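Local coordinates for protein CsuC (Acinetobacter baumannii, PDB 6FJY) that acts as a periplasmic chaperone of archaic chaperone-usher Csu pili, probably holding subunits such as the tip adhesin CsuE by donor-strand complementation until they are assembled, at residues A1-P7 / V21-G27; Y88-E94 / M114-L120; S219-G223 / I234-K238; L144-Q150 / N167-A173. Residue numbers count along the deposited sequence, not the author numbering.

Interaction 1 (A1-P7 / V21-G27)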
# COMPACT_ATOMS: atom_id res chain seq x y z
N ALA A 1 7.77 -19.45 -4.36
CA ALA A 1 7.61 -18.62 -3.17
C ALA A 1 6.56 -17.53 -3.39
O ALA A 1 6.67 -16.73 -4.32
CB ALA A 1 8.94 -17.99 -2.77
N THR A 2 5.58 -17.46 -2.49
CA THR A 2 4.50 -16.49 -2.58
C THR A 2 4.90 -15.27 -1.75
O THR A 2 4.93 -15.32 -0.52
CB THR A 2 3.19 -17.07 -2.07
OG1 THR A 2 3.27 -17.28 -0.65
CG2 THR A 2 2.87 -18.39 -2.75
N PHE A 3 5.16 -14.16 -2.44
CA PHE A 3 5.61 -12.92 -1.84
C PHE A 3 4.46 -11.92 -1.77
O PHE A 3 3.72 -11.74 -2.74
CB PHE A 3 6.76 -12.34 -2.63
CG PHE A 3 7.66 -11.47 -1.83
CD1 PHE A 3 8.27 -11.97 -0.70
CD2 PHE A 3 7.91 -10.17 -2.22
CE1 PHE A 3 9.11 -11.17 0.05
CE2 PHE A 3 8.75 -9.36 -1.48
CZ PHE A 3 9.35 -9.87 -0.34
N LEU A 4 4.36 -11.25 -0.63
CA LEU A 4 3.39 -10.20 -0.38
C LEU A 4 4.14 -8.95 0.06
O LEU A 4 4.89 -8.98 1.04
CB LEU A 4 2.40 -10.66 0.69
CG LEU A 4 1.36 -9.73 1.30
CD1 LEU A 4 0.12 -10.53 1.59
CD2 LEU A 4 1.89 -9.14 2.57
N ILE A 5 3.98 -7.86 -0.70
CA ILE A 5 4.65 -6.60 -0.42
C ILE A 5 3.63 -5.47 -0.49
O ILE A 5 2.94 -5.31 -1.51
CB ILE A 5 5.84 -6.35 -1.37
CG1 ILE A 5 6.37 -4.93 -1.19
CG2 ILE A 5 5.45 -6.61 -2.82
CD1 ILE A 5 7.62 -4.68 -1.97
N TRP A 6 3.51 -4.71 0.60
CA TRP A 6 2.57 -3.60 0.72
C TRP A 6 3.12 -2.61 1.72
O TRP A 6 3.85 -2.99 2.64
CB TRP A 6 1.18 -4.06 1.18
CG TRP A 6 1.19 -4.66 2.55
CD1 TRP A 6 1.67 -5.88 2.90
CD2 TRP A 6 0.70 -4.06 3.76
NE1 TRP A 6 1.53 -6.08 4.25
CE2 TRP A 6 0.93 -4.98 4.80
CE3 TRP A 6 0.10 -2.83 4.06
CZ2 TRP A 6 0.56 -4.72 6.12
CZ3 TRP A 6 -0.25 -2.57 5.38
CH2 TRP A 6 -0.03 -3.51 6.39
N PRO A 7 2.77 -1.32 1.59
CA PRO A 7 1.96 -0.82 0.46
C PRO A 7 2.73 -0.60 -0.84
O PRO A 7 3.94 -0.35 -0.83
CB PRO A 7 1.39 0.50 1.00
CG PRO A 7 2.38 0.97 2.00
CD PRO A 7 2.97 -0.29 2.63
N VAL A 21 7.37 -0.38 4.66
CA VAL A 21 6.77 -1.31 3.71
C VAL A 21 6.98 -2.71 4.26
O VAL A 21 8.06 -3.02 4.76
CB VAL A 21 7.36 -1.17 2.30
CG1 VAL A 21 6.84 -2.28 1.40
CG2 VAL A 21 7.00 0.20 1.69
N TRP A 22 5.94 -3.53 4.21
CA TRP A 22 6.00 -4.87 4.78
C TRP A 22 6.34 -5.88 3.71
O TRP A 22 5.86 -5.81 2.58
CB TRP A 22 4.68 -5.22 5.46
CG TRP A 22 4.43 -4.35 6.64
CD1 TRP A 22 3.53 -3.34 6.73
CD2 TRP A 22 5.12 -4.39 7.90
NE1 TRP A 22 3.60 -2.75 7.97
CE2 TRP A 22 4.57 -3.38 8.70
CE3 TRP A 22 6.13 -5.19 8.42
CZ2 TRP A 22 5.00 -3.14 10.01
CZ3 TRP A 22 6.56 -4.96 9.72
CH2 TRP A 22 6.00 -3.94 10.49
N LEU A 23 7.21 -6.82 4.08
CA LEU A 23 7.60 -7.94 3.23
C LEU A 23 7.21 -9.21 3.97
O LEU A 23 7.75 -9.48 5.05
CB LEU A 23 9.11 -7.91 3.00
CG LEU A 23 9.60 -6.73 2.16
CD1 LEU A 23 11.11 -6.79 1.96
CD2 LEU A 23 8.85 -6.64 0.84
N GLN A 24 6.29 -9.98 3.39
CA GLN A 24 5.75 -11.15 4.04
C GLN A 24 5.75 -12.34 3.09
O GLN A 24 5.24 -12.25 1.97
CB GLN A 24 4.34 -10.86 4.58
CG GLN A 24 3.78 -11.95 5.48
CD GLN A 24 2.58 -11.46 6.26
OE1 GLN A 24 2.16 -10.32 6.08
NE2 GLN A 24 2.04 -12.30 7.12
N ASN A 25 6.36 -13.44 3.53
CA ASN A 25 6.40 -14.71 2.80
C ASN A 25 5.34 -15.63 3.39
O ASN A 25 5.49 -16.11 4.52
CB ASN A 25 7.78 -15.34 2.90
CG ASN A 25 7.94 -16.57 2.02
OD1 ASN A 25 6.99 -17.32 1.77
ND2 ASN A 25 9.16 -16.81 1.55
N THR A 26 4.28 -15.88 2.62
CA THR A 26 3.23 -16.81 3.02
C THR A 26 3.39 -18.20 2.41
O THR A 26 2.56 -19.08 2.68
CB THR A 26 1.86 -16.24 2.67
OG1 THR A 26 1.88 -15.74 1.32
CG2 THR A 26 1.47 -15.13 3.64
N GLY A 27 4.43 -18.41 1.60
CA GLY A 27 4.68 -19.70 0.99
C GLY A 27 5.38 -20.65 1.94
O GLY A 27 5.44 -20.45 3.15

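Interaction 2 (Y88-E94 / M114-L120)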
# COMPACT_ATOMS: atom_id res chain seq x y z
N TYR A 88 10.41 8.97 -6.39
CA TYR A 88 11.40 7.91 -6.32
C TYR A 88 10.76 6.62 -6.82
O TYR A 88 9.53 6.51 -6.89
CB TYR A 88 11.90 7.70 -4.88
CG TYR A 88 12.45 8.91 -4.20
CD1 TYR A 88 11.60 9.80 -3.54
CD2 TYR A 88 13.81 9.16 -4.17
CE1 TYR A 88 12.09 10.90 -2.89
CE2 TYR A 88 14.31 10.28 -3.52
CZ TYR A 88 13.44 11.15 -2.88
OH TYR A 88 13.92 12.25 -2.24
N ARG A 89 11.59 5.63 -7.12
CA ARG A 89 11.10 4.29 -7.43
C ARG A 89 11.72 3.35 -6.42
O ARG A 89 12.95 3.32 -6.27
CB ARG A 89 11.47 3.83 -8.85
CG ARG A 89 10.92 4.68 -10.00
CD ARG A 89 9.41 4.69 -10.15
NE ARG A 89 8.85 3.38 -10.44
CZ ARG A 89 7.61 3.19 -10.86
NH1 ARG A 89 6.79 4.22 -11.07
NH2 ARG A 89 7.17 1.96 -11.08
N LEU A 90 10.87 2.61 -5.71
CA LEU A 90 11.31 1.51 -4.86
C LEU A 90 11.41 0.26 -5.73
O LEU A 90 10.45 -0.10 -6.41
CB LEU A 90 10.33 1.31 -3.71
CG LEU A 90 10.48 0.02 -2.90
CD1 LEU A 90 11.83 -0.04 -2.26
CD2 LEU A 90 9.38 -0.10 -1.86
N ILE A 91 12.59 -0.38 -5.73
CA ILE A 91 12.83 -1.57 -6.53
C ILE A 91 13.21 -2.71 -5.59
O ILE A 91 14.29 -2.69 -4.98
CB ILE A 91 13.93 -1.37 -7.58
CG1 ILE A 91 13.61 -0.20 -8.51
CG2 ILE A 91 14.07 -2.64 -8.41
CD1 ILE A 91 12.40 -0.42 -9.36
N VAL A 92 12.36 -3.73 -5.52
CA VAL A 92 12.67 -4.91 -4.72
C VAL A 92 12.65 -6.15 -5.62
O VAL A 92 11.68 -6.40 -6.36
CB VAL A 92 11.76 -5.06 -3.49
CG1 VAL A 92 10.79 -3.89 -3.35
CG2 VAL A 92 11.11 -6.42 -3.41
N ASP A 93 13.75 -6.89 -5.59
CA ASP A 93 13.98 -8.07 -6.41
C ASP A 93 13.80 -9.32 -5.55
O ASP A 93 14.50 -9.49 -4.54
CB ASP A 93 15.39 -8.01 -6.99
CG ASP A 93 15.52 -6.99 -8.10
OD1 ASP A 93 14.81 -7.14 -9.11
OD2 ASP A 93 16.32 -6.04 -7.96
N GLU A 94 12.86 -10.19 -5.94
CA GLU A 94 12.45 -11.35 -5.14
C GLU A 94 12.93 -12.63 -5.81
O GLU A 94 12.52 -12.94 -6.94
CB GLU A 94 10.92 -11.38 -4.98
CG GLU A 94 10.37 -12.47 -4.04
CD GLU A 94 9.87 -13.71 -4.78
OE1 GLU A 94 10.00 -13.76 -6.03
OE2 GLU A 94 9.35 -14.64 -4.13
N MET A 114 10.95 -12.37 -9.43
CA MET A 114 10.12 -11.18 -9.46
C MET A 114 10.94 -9.92 -9.26
O MET A 114 12.00 -9.92 -8.63
CB MET A 114 9.02 -11.21 -8.39
CG MET A 114 8.05 -12.36 -8.49
SD MET A 114 7.39 -12.56 -10.12
CE MET A 114 8.24 -14.08 -10.43
N ARG A 115 10.41 -8.82 -9.81
CA ARG A 115 10.93 -7.49 -9.57
C ARG A 115 9.75 -6.54 -9.45
O ARG A 115 8.92 -6.45 -10.36
CB ARG A 115 11.87 -7.05 -10.70
CG ARG A 115 12.49 -5.67 -10.53
CD ARG A 115 13.55 -5.47 -11.60
NE ARG A 115 14.35 -4.27 -11.41
CZ ARG A 115 14.53 -3.33 -12.33
NH1 ARG A 115 13.97 -3.46 -13.52
NH2 ARG A 115 15.28 -2.28 -12.06
N TYR A 116 9.66 -5.84 -8.32
CA TYR A 116 8.59 -4.88 -8.08
C TYR A 116 9.15 -3.48 -8.25
O TYR A 116 10.11 -3.10 -7.57
CB TYR A 116 8.00 -5.04 -6.68
CG TYR A 116 7.19 -6.30 -6.49
CD1 TYR A 116 7.81 -7.51 -6.15
CD2 TYR A 116 5.81 -6.28 -6.60
CE1 TYR A 116 7.06 -8.66 -5.98
CE2 TYR A 116 5.06 -7.43 -6.43
CZ TYR A 116 5.69 -8.62 -6.12
OH TYR A 116 4.95 -9.76 -5.94
N SER A 117 8.56 -2.74 -9.18
CA SER A 117 8.83 -1.31 -9.34
C SER A 117 7.66 -0.56 -8.70
O SER A 117 6.52 -0.64 -9.17
CB SER A 117 9.01 -0.94 -10.81
OG SER A 117 9.33 0.44 -10.92
N ILE A 118 7.94 0.13 -7.60
CA ILE A 118 6.91 0.69 -6.74
C ILE A 118 7.11 2.21 -6.66
O ILE A 118 8.21 2.66 -6.36
CB ILE A 118 6.94 0.06 -5.34
CG1 ILE A 118 6.33 -1.35 -5.40
CG2 ILE A 118 6.24 0.94 -4.33
CD1 ILE A 118 6.52 -2.15 -4.12
N PRO A 119 6.08 3.01 -6.92
CA PRO A 119 6.24 4.46 -6.84
C PRO A 119 6.30 4.93 -5.39
O PRO A 119 5.50 4.51 -4.55
CB PRO A 119 4.99 4.99 -7.54
CG PRO A 119 3.94 3.95 -7.21
CD PRO A 119 4.68 2.63 -7.23
N LEU A 120 7.22 5.83 -5.12
CA LEU A 120 7.45 6.35 -3.78
C LEU A 120 7.55 7.86 -3.83
O LEU A 120 8.27 8.41 -4.67
CB LEU A 120 8.72 5.75 -3.20
CG LEU A 120 9.13 6.30 -1.84
CD1 LEU A 120 8.10 5.91 -0.75
CD2 LEU A 120 10.50 5.82 -1.52

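Interaction 3 (S219-G223 / I234-K238)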
# COMPACT_ATOMS: atom_id res chain seq x y z
N SER A 219 -9.17 22.34 -28.46
CA SER A 219 -9.87 21.27 -27.75
C SER A 219 -9.07 20.87 -26.52
O SER A 219 -7.99 21.39 -26.27
CB SER A 219 -10.10 20.07 -28.67
OG SER A 219 -8.92 19.67 -29.33
N LYS A 220 -9.62 19.94 -25.74
CA LYS A 220 -8.97 19.53 -24.51
C LYS A 220 -9.23 18.05 -24.27
O LYS A 220 -10.30 17.53 -24.60
CB LYS A 220 -9.43 20.37 -23.31
CG LYS A 220 -10.93 20.37 -23.08
CD LYS A 220 -11.30 21.29 -21.92
CE LYS A 220 -12.81 21.32 -21.70
NZ LYS A 220 -13.37 19.98 -21.37
N ILE A 221 -8.26 17.39 -23.69
CA ILE A 221 -8.32 15.96 -23.45
C ILE A 221 -9.04 15.70 -22.13
O ILE A 221 -8.99 16.52 -21.19
CB ILE A 221 -6.91 15.33 -23.45
CG1 ILE A 221 -6.12 15.77 -24.68
CG2 ILE A 221 -6.99 13.82 -23.41
CD1 ILE A 221 -4.75 15.12 -24.74
N TYR A 222 -9.71 14.56 -22.05
CA TYR A 222 -10.35 14.08 -20.84
C TYR A 222 -9.58 12.89 -20.29
O TYR A 222 -9.19 11.99 -21.05
CB TYR A 222 -11.80 13.69 -21.12
CG TYR A 222 -12.75 14.87 -21.16
CD1 TYR A 222 -12.59 15.95 -20.30
CD2 TYR A 222 -13.81 14.89 -22.06
CE1 TYR A 222 -13.47 17.02 -20.33
CE2 TYR A 222 -14.69 15.96 -22.10
CZ TYR A 222 -14.51 17.03 -21.24
OH TYR A 222 -15.38 18.09 -21.27
N GLY A 223 -9.37 12.87 -18.98
CA GLY A 223 -8.59 11.82 -18.35
C GLY A 223 -9.06 11.52 -16.94
O GLY A 223 -9.88 12.24 -16.37
N ILE A 234 -10.13 14.53 -14.60
CA ILE A 234 -9.24 15.67 -14.71
C ILE A 234 -9.26 16.15 -16.15
O ILE A 234 -9.29 15.34 -17.09
CB ILE A 234 -7.82 15.30 -14.24
CG1 ILE A 234 -6.87 16.50 -14.36
CG2 ILE A 234 -7.29 14.10 -15.01
CD1 ILE A 234 -5.52 16.24 -13.74
N GLU A 235 -9.30 17.47 -16.34
CA GLU A 235 -9.30 18.07 -17.67
C GLU A 235 -7.93 18.65 -17.99
O GLU A 235 -7.30 19.28 -17.14
CB GLU A 235 -10.38 19.13 -17.80
CG GLU A 235 -10.39 20.20 -16.72
CD GLU A 235 -11.58 21.13 -16.87
OE1 GLU A 235 -12.69 20.63 -17.18
OE2 GLU A 235 -11.40 22.36 -16.70
N ILE A 236 -7.48 18.41 -19.22
CA ILE A 236 -6.16 18.83 -19.67
C ILE A 236 -6.34 19.58 -20.98
O ILE A 236 -6.89 19.03 -21.95
CB ILE A 236 -5.21 17.63 -19.83
CG1 ILE A 236 -4.17 17.89 -20.92
CG2 ILE A 236 -5.97 16.35 -20.09
CD1 ILE A 236 -2.89 17.15 -20.68
N THR A 237 -5.91 20.84 -21.01
CA THR A 237 -6.10 21.72 -22.14
C THR A 237 -4.86 21.73 -23.03
O THR A 237 -3.76 21.35 -22.61
CB THR A 237 -6.42 23.13 -21.66
OG1 THR A 237 -5.28 23.68 -20.98
CG2 THR A 237 -7.60 23.10 -20.71
N LYS A 238 -5.04 22.17 -24.27
CA LYS A 238 -3.96 22.13 -25.25
C LYS A 238 -3.00 23.30 -25.07
O LYS A 238 -3.41 24.43 -24.79
CB LYS A 238 -4.54 22.14 -26.67
CG LYS A 238 -3.50 22.26 -27.77
CD LYS A 238 -4.08 21.87 -29.12
CE LYS A 238 -5.25 22.75 -29.50
NZ LYS A 238 -4.81 24.14 -29.80

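Interaction 4 (L144-Q150 / N167-A173)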
# COMPACT_ATOMS: atom_id res chain seq x y z
N LEU A 144 -1.29 25.00 -5.72
CA LEU A 144 -0.67 24.17 -6.74
C LEU A 144 -0.38 22.76 -6.26
O LEU A 144 0.42 22.06 -6.89
CB LEU A 144 0.61 24.83 -7.25
CG LEU A 144 0.61 26.07 -8.14
CD1 LEU A 144 -0.60 26.97 -7.95
CD2 LEU A 144 1.88 26.85 -7.88
N ALA A 145 -0.98 22.34 -5.14
CA ALA A 145 -0.83 20.98 -4.62
C ALA A 145 -1.80 20.02 -5.33
O ALA A 145 -2.66 19.38 -4.73
CB ALA A 145 -1.04 20.97 -3.11
N LYS A 146 -1.64 19.98 -6.65
CA LYS A 146 -2.46 19.18 -7.55
C LYS A 146 -1.76 19.14 -8.89
O LYS A 146 -0.79 19.87 -9.11
CB LYS A 146 -3.86 19.79 -7.70
CG LYS A 146 -3.83 21.22 -8.25
CD LYS A 146 -5.21 21.85 -8.28
CE LYS A 146 -6.14 21.14 -9.24
NZ LYS A 146 -7.50 21.77 -9.21
N PRO A 147 -2.15 18.23 -9.78
CA PRO A 147 -1.62 18.28 -11.15
C PRO A 147 -2.35 19.33 -11.98
O PRO A 147 -3.56 19.48 -11.89
CB PRO A 147 -1.86 16.87 -11.68
CG PRO A 147 -3.01 16.35 -10.88
CD PRO A 147 -2.84 16.96 -9.50
N VAL A 148 -1.58 20.05 -12.81
CA VAL A 148 -2.11 21.02 -13.77
C VAL A 148 -1.56 20.63 -15.13
O VAL A 148 -0.38 20.87 -15.41
CB VAL A 148 -1.73 22.47 -13.43
CG1 VAL A 148 -2.31 23.41 -14.46
CG2 VAL A 148 -2.23 22.86 -12.04
N LEU A 149 -2.40 20.04 -15.97
CA LEU A 149 -1.91 19.32 -17.14
C LEU A 149 -2.26 20.05 -18.43
O LEU A 149 -3.39 20.52 -18.61
CB LEU A 149 -2.45 17.89 -17.18
CG LEU A 149 -2.13 17.01 -15.97
CD1 LEU A 149 -2.61 15.58 -16.17
CD2 LEU A 149 -0.65 17.04 -15.68
N GLN A 150 -1.28 20.10 -19.33
CA GLN A 150 -1.45 20.62 -20.67
C GLN A 150 -0.88 19.62 -21.66
O GLN A 150 0.00 18.82 -21.32
CB GLN A 150 -0.74 21.97 -20.83
CG GLN A 150 -1.56 23.15 -20.38
CD GLN A 150 -0.75 24.41 -20.26
OE1 GLN A 150 0.31 24.54 -20.88
NE2 GLN A 150 -1.22 25.33 -19.43
N ASN A 167 2.96 18.93 -16.79
CA ASN A 167 2.40 19.16 -15.47
C ASN A 167 3.04 20.41 -14.89
O ASN A 167 4.25 20.43 -14.66
CB ASN A 167 2.64 17.95 -14.57
CG ASN A 167 1.78 17.96 -13.34
OD1 ASN A 167 1.23 18.99 -12.97
ND2 ASN A 167 1.67 16.81 -12.69
N ASN A 168 2.23 21.44 -14.65
CA ASN A 168 2.67 22.67 -14.02
C ASN A 168 2.35 22.72 -12.53
O ASN A 168 2.62 23.73 -11.88
CB ASN A 168 2.06 23.87 -14.73
CG ASN A 168 2.44 23.90 -16.19
OD1 ASN A 168 3.62 23.87 -16.53
ND2 ASN A 168 1.44 23.94 -17.06
N GLY A 169 1.70 21.68 -12.00
CA GLY A 169 1.41 21.60 -10.59
C GLY A 169 2.55 20.98 -9.79
O GLY A 169 3.50 20.43 -10.33
N GLN A 170 2.43 21.08 -8.47
CA GLN A 170 3.42 20.57 -7.54
C GLN A 170 3.19 19.11 -7.16
O GLN A 170 3.95 18.57 -6.36
CB GLN A 170 3.44 21.43 -6.27
CG GLN A 170 3.71 22.93 -6.47
CD GLN A 170 5.19 23.27 -6.66
OE1 GLN A 170 6.03 22.39 -6.83
NE2 GLN A 170 5.50 24.55 -6.58
N LYS A 171 2.14 18.46 -7.70
CA LYS A 171 1.89 17.04 -7.44
C LYS A 171 1.74 16.30 -8.76
O LYS A 171 1.39 16.88 -9.79
CB LYS A 171 0.65 16.80 -6.58
CG LYS A 171 0.80 17.21 -5.12
CD LYS A 171 -0.33 16.67 -4.28
CE LYS A 171 -0.09 15.20 -3.89
NZ LYS A 171 -0.31 14.27 -5.02
N PHE A 172 2.05 15.01 -8.73
CA PHE A 172 1.99 14.15 -9.91
C PHE A 172 0.55 13.83 -10.30
O PHE A 172 -0.39 13.92 -9.49
CB PHE A 172 2.74 12.84 -9.67
CG PHE A 172 2.07 11.92 -8.67
CD1 PHE A 172 2.24 12.11 -7.30
CD2 PHE A 172 1.25 10.89 -9.10
CE1 PHE A 172 1.62 11.27 -6.38
CE2 PHE A 172 0.62 10.04 -8.17
CZ PHE A 172 0.81 10.23 -6.81
N ALA A 173 0.39 13.42 -11.55
CA ALA A 173 -0.84 12.87 -12.08
C ALA A 173 -0.57 11.44 -12.52
O ALA A 173 0.44 11.17 -13.17
CB ALA A 173 -1.36 13.70 -13.26

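Interaction 1 (A1-P7 / V21-G27)
W6 and W22, tryptophans on paired strands, lie against each other, planes tilted by 36°: the six-membered ring of W6 and the five-membered ring of W22 have centroids 4.7 Å apart, and W22 CD1 sits over a face of the W6 ring, 3.3 Å from W6 CZ2. They belong to an antiparallel pairing in the Ig-like N-terminal domain of this PapD-type chaperone, strand 3-6 running beside 18-25. L4–Q24 and W6–W22 are the hydrogen-bonded pairs; L4 N to Q24 O and Q24 N to L4 O both measure 2.9 Å. On the face with W6 and W22, L4 CD2 packs on Q24 CB at 3.6 Å; L4 and W6 touch CsuE, as does P7, after a cis peptide bond just past the strand. F3, I5 and L23 point to the other face, into the domain core, where they meet V33, Y116 and I118. F3 CZ and I5 CG1 reach the same methyl, L23 CD2, at 3.5 and 3.6 Å. T26 N donates to T2 O at 3.3 Å, and N25 makes an Asx turn, N25 OD1 accepting from G27 N at 2.8 Å. Beside it, the hydroxyls T2 OG1 and T26 OG1 share a 2.9 Å hydrogen bond.

Interaction 2 (Y88-E94 / M114-L120)
Strands 85-95 and 109-123 of the Ig-like N-terminal domain pair antiparallel here, with eight backbone hydrogen bonds in four hydrogen-bonded pairs, from Y88–L120 to E94–M114, so the register is unbroken. The side chains divide cleanly between two faces. R89 takes m at chi1, chi2 and chi3, which curls its guanidinium back over the partner strand: R89 NH2 donates to S117 OG at 2.6 Å, and I118 O and P119 N lie over the guanidinium face. R89 NH2 also forms a salt bridge with the backbone of CsuE, as expected if this arginine holds the subunit in the complex. R115 is instead extended, t through chi3, and I91 CD1 lies over its guanidinium; its link to D93 is a long salt bridge, D93 OD1 to R115 NE at 3.7 Å. On the opposite face L90, V92, Y116, I118 and L120 are buried, V92 and I118 resting on I5. L90 and L120 share the same t, p rotamer, and L90 CB meets I118 CB at 4.0 Å. M114 to S117 pair in parallel with a CsuE strand, so the sheet crosses the interface, in keeping with donor-strand complementation. At the far end E94 OE1 comes within 3.4 Å of M114 CG.

Interaction 3 (S219-G223 / I234-K238)
I221 lays its side chain against I236, I221 CB standing 3.6 Å from I236 CG2, and both continue onto W151 of the neighbouring strand 149-154. This makes the inward face of the pair apolar. G223 and I234 come next along the same face; G223 brings no side chain, and I234 sends its own toward P147 beyond the strand edge. The backbone explains the alignment: I221 N donates to I236 O at 2.8 Å and I236 N returns to I221 O at 3.1 Å, while G223 N to I234 O at 3.1 Å and I234 N to G223 O at 2.9 Å close the second hydrogen-bonded pair. The two strands, 220-225 and 232-238, form a beta hairpin in the second domain of the chaperone; the axes of 220-223 and 234-238 approach to 4.7 Å, their directions 158° apart. Within this chain 220-225 is an outermost strand of its five-stranded sheet, whereas 232-238 also adjoins 149-154, T237 bonding through its backbone to W151. The other face carries K220, Y222, E235 and T237 and is far more polar. K220 starts in p and rises off this face, bringing K220 NZ to 2.8 Å from Y222 OH; K220 NZ and E235 OE1 remain 4.3 Å apart, beyond a salt bridge. K220 CB lies 3.2 Å from I236 O. Toward the strand end, S219 O touches K238 CB at 3.6 Å.

Interaction 4 (L144-Q150 / N167-A173)
This is mainly a loop-to-loop contact, at the end of the second domain's sheet, where the approach to strand 149-154 meets the turn that leaves strand 162-167. Just one bridge of sheet type remains, the non-hydrogen-bonded pair L149–N167 with CA atoms 4.6 Å apart. Beyond it the side chain of N167 takes over from the strand. N167 OD1 accepts from V148 N at 3.0 Å and, in an Asx turn, from G169 N at 2.9 Å; N167 ND2 gives to K171 O at 2.9 Å and also to V197 O. One buried carboxamide therefore ties both segments and the later strand 195-197 together. N168 N to V148 O at 2.8 Å and Q170 N to L144 O at 2.7 Å hold the main chains on each side of it. At A145 the chain makes an inverse gamma turn, and G169 fits because it lacks a side chain: G169 CA approaches K146 O to 3.2 Å, where a CB would clash. The apolar part lies deeper: A173 CB touches P147 CB at 3.6 Å and L149 CD1 at 3.7 Å, while P147 and L149 also rest on I234 of strand 232-238. K171 and F172 turn toward the first domain, F172 stacking its ring on F121 and its backbone N bonding to E85. On the outer side, L144 CB packs on Q170 CG at 3.7 Å, and Q170 OE1 is held by N200.

In the fold
Along the chain the order is 1, 2, 4, 3. Interactions 1 and 2 share the large sheet of the N-terminal domain, their centres 13 Å apart, and touch where I5 CD1 meets I118 CD1 and V92 CG1, both at 3.5 Å. Interactions 4 and 3, also 13 Å apart between centres, join through neighbouring strands 149-154 and 232-238 of the second sheet, with I234 CD1 3.8 Å from P147 CG. The pairs lie on opposite sides of the chain's centre; centres of 1 and 3 are about 38 Å apart. Interaction 4 comes closest to the first domain, about 7 Å from interaction 2 between nearest atoms. CsuE contacts interactions 1 and 2 but neither 3 nor 4.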